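Local coordinates for protein CEL44C (Paenibacillus polymyxa, PDB 2YJQ) that probably hydrolyses cellulose and xyloglucan backbones, this chain being its glycoside hydrolase family 44 catalytic part, at residues 355-360 and 387-392. The protein carries 8 engineered substitutions. Numbering follows the deposited sequence.
Sequences AMTSYS and MANYWK. Engineered in segment 355-360: S358 (natural residue Glu). With OXZ (tetrahydrooxazine), chain E; BGC (beta-D-glucopyranose), chain C.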
loop_
_atom_site.group_PDB
_atom_site.type_symbol
_atom_site.label_atom_id
_atom_site.label_comp_id
_atom_site.label_asym_id
_atom_site.label_seq_id
_atom_site.Cartn_x
_atom_site.Cartn_y
_atom_site.Cartn_z
ATOM N N ALA A 355 -6.081 4.623 0.565
ATOM C CA ALA A 355 -5.015 3.656 0.230
ATOM C C ALA A 355 -3.783 3.658 1.172
ATOM O O ALA A 355 -3.327 4.727 1.617
ATOM C CB ALA A 355 -4.594 3.791 -1.275
ATOM N N MET A 356 -3.223 2.474 1.450
ATOM C CA MET A 356 -1.943 2.390 2.164
ATOM C C MET A 356 -0.868 1.941 1.164
ATOM O O MET A 356 -0.612 0.728 0.976
ATOM C CB MET A 356 -2.059 1.442 3.356
ATOM C CG MET A 356 -0.846 1.289 4.164
ATOM S SD MET A 356 -1.086 0.268 5.647
ATOM C CE MET A 356 -2.297 1.324 6.378
ATOM N N THR A 357 -0.261 2.908 0.482
ATOM C CA THR A 357 0.492 2.546 -0.704
ATOM C C THR A 357 1.940 2.073 -0.486
ATOM O O THR A 357 2.619 1.729 -1.424
ATOM C CB THR A 357 0.476 3.667 -1.702
ATOM O OG1 THR A 357 1.110 4.816 -1.125
ATOM C CG2 THR A 357 -1.010 3.993 -2.168
ATOM N N SER A 358 2.390 1.983 0.750
ATOM C CA SER A 358 3.707 1.450 0.980
ATOM C C SER A 358 3.756 1.135 2.464
ATOM O O SER A 358 3.615 2.051 3.264
ATOM C CB SER A 358 4.746 2.528 0.587
ATOM O OG SER A 358 6.032 1.950 0.505
ATOM N N TYR A 359 3.903 -0.136 2.845
ATOM C CA TYR A 359 3.964 -0.501 4.240
ATOM C C TYR A 359 4.673 -1.815 4.382
ATOM O O TYR A 359 4.804 -2.535 3.387
ATOM C CB TYR A 359 2.568 -0.639 4.817
ATOM C CG TYR A 359 1.796 -1.855 4.288
ATOM C CD1 TYR A 359 1.170 -1.814 3.030
ATOM C CD2 TYR A 359 1.703 -3.027 5.034
ATOM C CE1 TYR A 359 0.464 -2.917 2.536
ATOM C CE2 TYR A 359 0.976 -4.140 4.556
ATOM C CZ TYR A 359 0.354 -4.082 3.311
ATOM O OH TYR A 359 -0.331 -5.152 2.772
ATOM N N SER A 360 5.087 -2.151 5.604
ATOM C CA SER A 360 5.713 -3.434 5.864
ATOM C C SER A 360 5.769 -3.671 7.359
ATOM O O SER A 360 5.959 -2.709 8.106
ATOM C CB SER A 360 7.186 -3.405 5.354
ATOM O OG SER A 360 7.829 -4.626 5.697
ATOM N N MET A 387 -6.902 0.194 -1.630
ATOM C CA MET A 387 -5.659 -0.257 -2.267
ATOM C C MET A 387 -4.583 -0.341 -1.220
ATOM O O MET A 387 -4.533 0.503 -0.327
ATOM C CB MET A 387 -5.259 0.645 -3.395
ATOM C CG MET A 387 -4.092 0.085 -4.206
ATOM S SD MET A 387 -3.787 1.121 -5.642
ATOM C CE MET A 387 -5.082 0.589 -6.813
ATOM N N ALA A 388 -3.746 -1.382 -1.274
ATOM C CA ALA A 388 -2.595 -1.420 -0.388
ATOM C C ALA A 388 -1.409 -2.123 -1.043
ATOM O O ALA A 388 -1.556 -3.083 -1.808
ATOM C CB ALA A 388 -2.949 -2.064 0.940
ATOM N N ASN A 389 -0.203 -1.620 -0.759
ATOM C CA ASN A 389 0.916 -2.027 -1.555
ATOM C C ASN A 389 2.095 -2.265 -0.658
ATOM O O ASN A 389 2.687 -1.281 -0.115
ATOM C CB ASN A 389 1.260 -0.953 -2.577
ATOM C CG ASN A 389 0.163 -0.683 -3.528
ATOM O OD1 ASN A 389 0.114 -1.260 -4.645
ATOM N ND2 ASN A 389 -0.693 0.210 -3.165
ATOM N N TYR A 390 2.473 -3.536 -0.529
ATOM C CA TYR A 390 3.591 -3.922 0.296
ATOM C C TYR A 390 4.885 -3.246 -0.191
ATOM O O TYR A 390 5.014 -2.938 -1.376
ATOM C CB TYR A 390 3.750 -5.435 0.251
ATOM C CG TYR A 390 5.018 -5.954 0.911
ATOM C CD1 TYR A 390 5.172 -5.916 2.291
ATOM C CD2 TYR A 390 6.062 -6.522 0.128
ATOM C CE1 TYR A 390 6.343 -6.399 2.900
ATOM C CE2 TYR A 390 7.209 -7.021 0.722
ATOM C CZ TYR A 390 7.346 -6.937 2.109
ATOM O OH TYR A 390 8.486 -7.409 2.674
ATOM N N TRP A 391 5.805 -2.984 0.727
ATOM C CA TRP A 391 7.103 -2.433 0.363
ATOM C C TRP A 391 8.258 -3.291 0.930
ATOM O O TRP A 391 8.260 -3.620 2.122
ATOM C CB TRP A 391 7.230 -0.957 0.792
ATOM C CG TRP A 391 8.573 -0.443 0.457
ATOM C CD1 TRP A 391 9.677 -0.546 1.225
ATOM C CD2 TRP A 391 8.981 0.190 -0.763
ATOM N NE1 TRP A 391 10.755 0.017 0.595
ATOM C CE2 TRP A 391 10.365 0.463 -0.638
ATOM C CE3 TRP A 391 8.304 0.593 -1.936
ATOM C CZ2 TRP A 391 11.109 1.105 -1.649
ATOM C CZ3 TRP A 391 9.030 1.195 -2.954
ATOM C CH2 TRP A 391 10.417 1.469 -2.808
ATOM N N LYS A 392 9.213 -3.664 0.075
ATOM C CA LYS A 392 10.359 -4.454 0.513
ATOM C C LYS A 392 11.415 -3.601 1.231
ATOM O O LYS A 392 12.080 -2.787 0.602
ATOM C CB LYS A 392 10.989 -5.249 -0.673
ATOM C CG LYS A 392 10.100 -6.337 -1.314
ATOM C CD LYS A 392 10.761 -6.912 -2.553
ATOM C CE LYS A 392 11.804 -7.942 -2.160
ATOM N NZ LYS A 392 12.644 -8.316 -3.363
HETATM C C6 OXZ E . 12.045 3.309 3.779
HETATM C C5 OXZ E . 11.041 3.408 2.628
HETATM C C4 OXZ E . 11.669 3.895 1.281
HETATM C C3 OXZ E . 10.620 4.146 0.198
HETATM C C2 OXZ E . 9.498 5.118 0.661
HETATM O O6 OXZ E . 12.679 4.609 3.915
HETATM O O5 OXZ E . 10.084 4.419 2.972
HETATM O O4 OXZ E . 12.593 2.913 0.810
HETATM O O3 OXZ E . 11.191 4.594 -1.060
HETATM N N1 OXZ E . 9.093 4.686 2.019
HETATM C C2 BGC C . 14.960 2.455 0.478
HETATM C C3 BGC C . 16.225 2.890 -0.247
HETATM C C4 BGC C . 15.916 2.961 -1.744
HETATM C C5 BGC C . 14.635 3.713 -2.091
HETATM C C6 BGC C . 14.270 3.504 -3.549
HETATM C C1 BGC C . 13.787 3.395 0.135
HETATM O O2 BGC C . 15.166 2.476 1.891
HETATM O O3 BGC C . 17.142 1.803 -0.131
HETATM O O4 BGC C . 16.882 3.677 -2.411
HETATM O O5 BGC C . 13.542 3.265 -1.278
HETATM O O6 BGC C . 13.103 4.314 -3.739
HETATM O O HOH W 1 9.888 -5.290 4.313
#
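S358 OG lies obliquely against the W391 indole, 3.5 Å from W391 CG. S358 is engineered, replacing a natural glutamate, and its OG bonds to Y286. One indole face carries the tetrahydrooxazine, whose C3 sits 3.6 Å above the plane, offset toward the rim. W391 CZ2 also reaches O5 of the neighbouring glucose at 3.3 Å. With chi1 at 178°, W391 CG points opposite the backbone N, and this carries the indole to the bound ligands. At the Y359 ring edge, in plane, lies N389 N, 3.6 Å from Y359 CE1. The Y390 ring lies obliquely by S360, and one water bonds S360 OG, Y390 OH and W391 O. Y390 OH also hydrogen-bonds N398 ND2. The backbones of the parallel barrel strands 353-359 and 387-390 pair. M356 N donates to M387 O at 3.0 Å, and N389 N to M356 O at 2.9 Å. Beyond the corner at S358, W391 N donates to Y359 O at 2.9 Å. Helix 367-381 completes this beta-alpha-beta unit of the TIM barrel. Replacing W391 by an alanine would probably leave the tetrahydrooxazine without its apolar platform. Backbone bonding thus places W391 to meet the ligand by a face, while N389 ND2 is buried without a partner in the model.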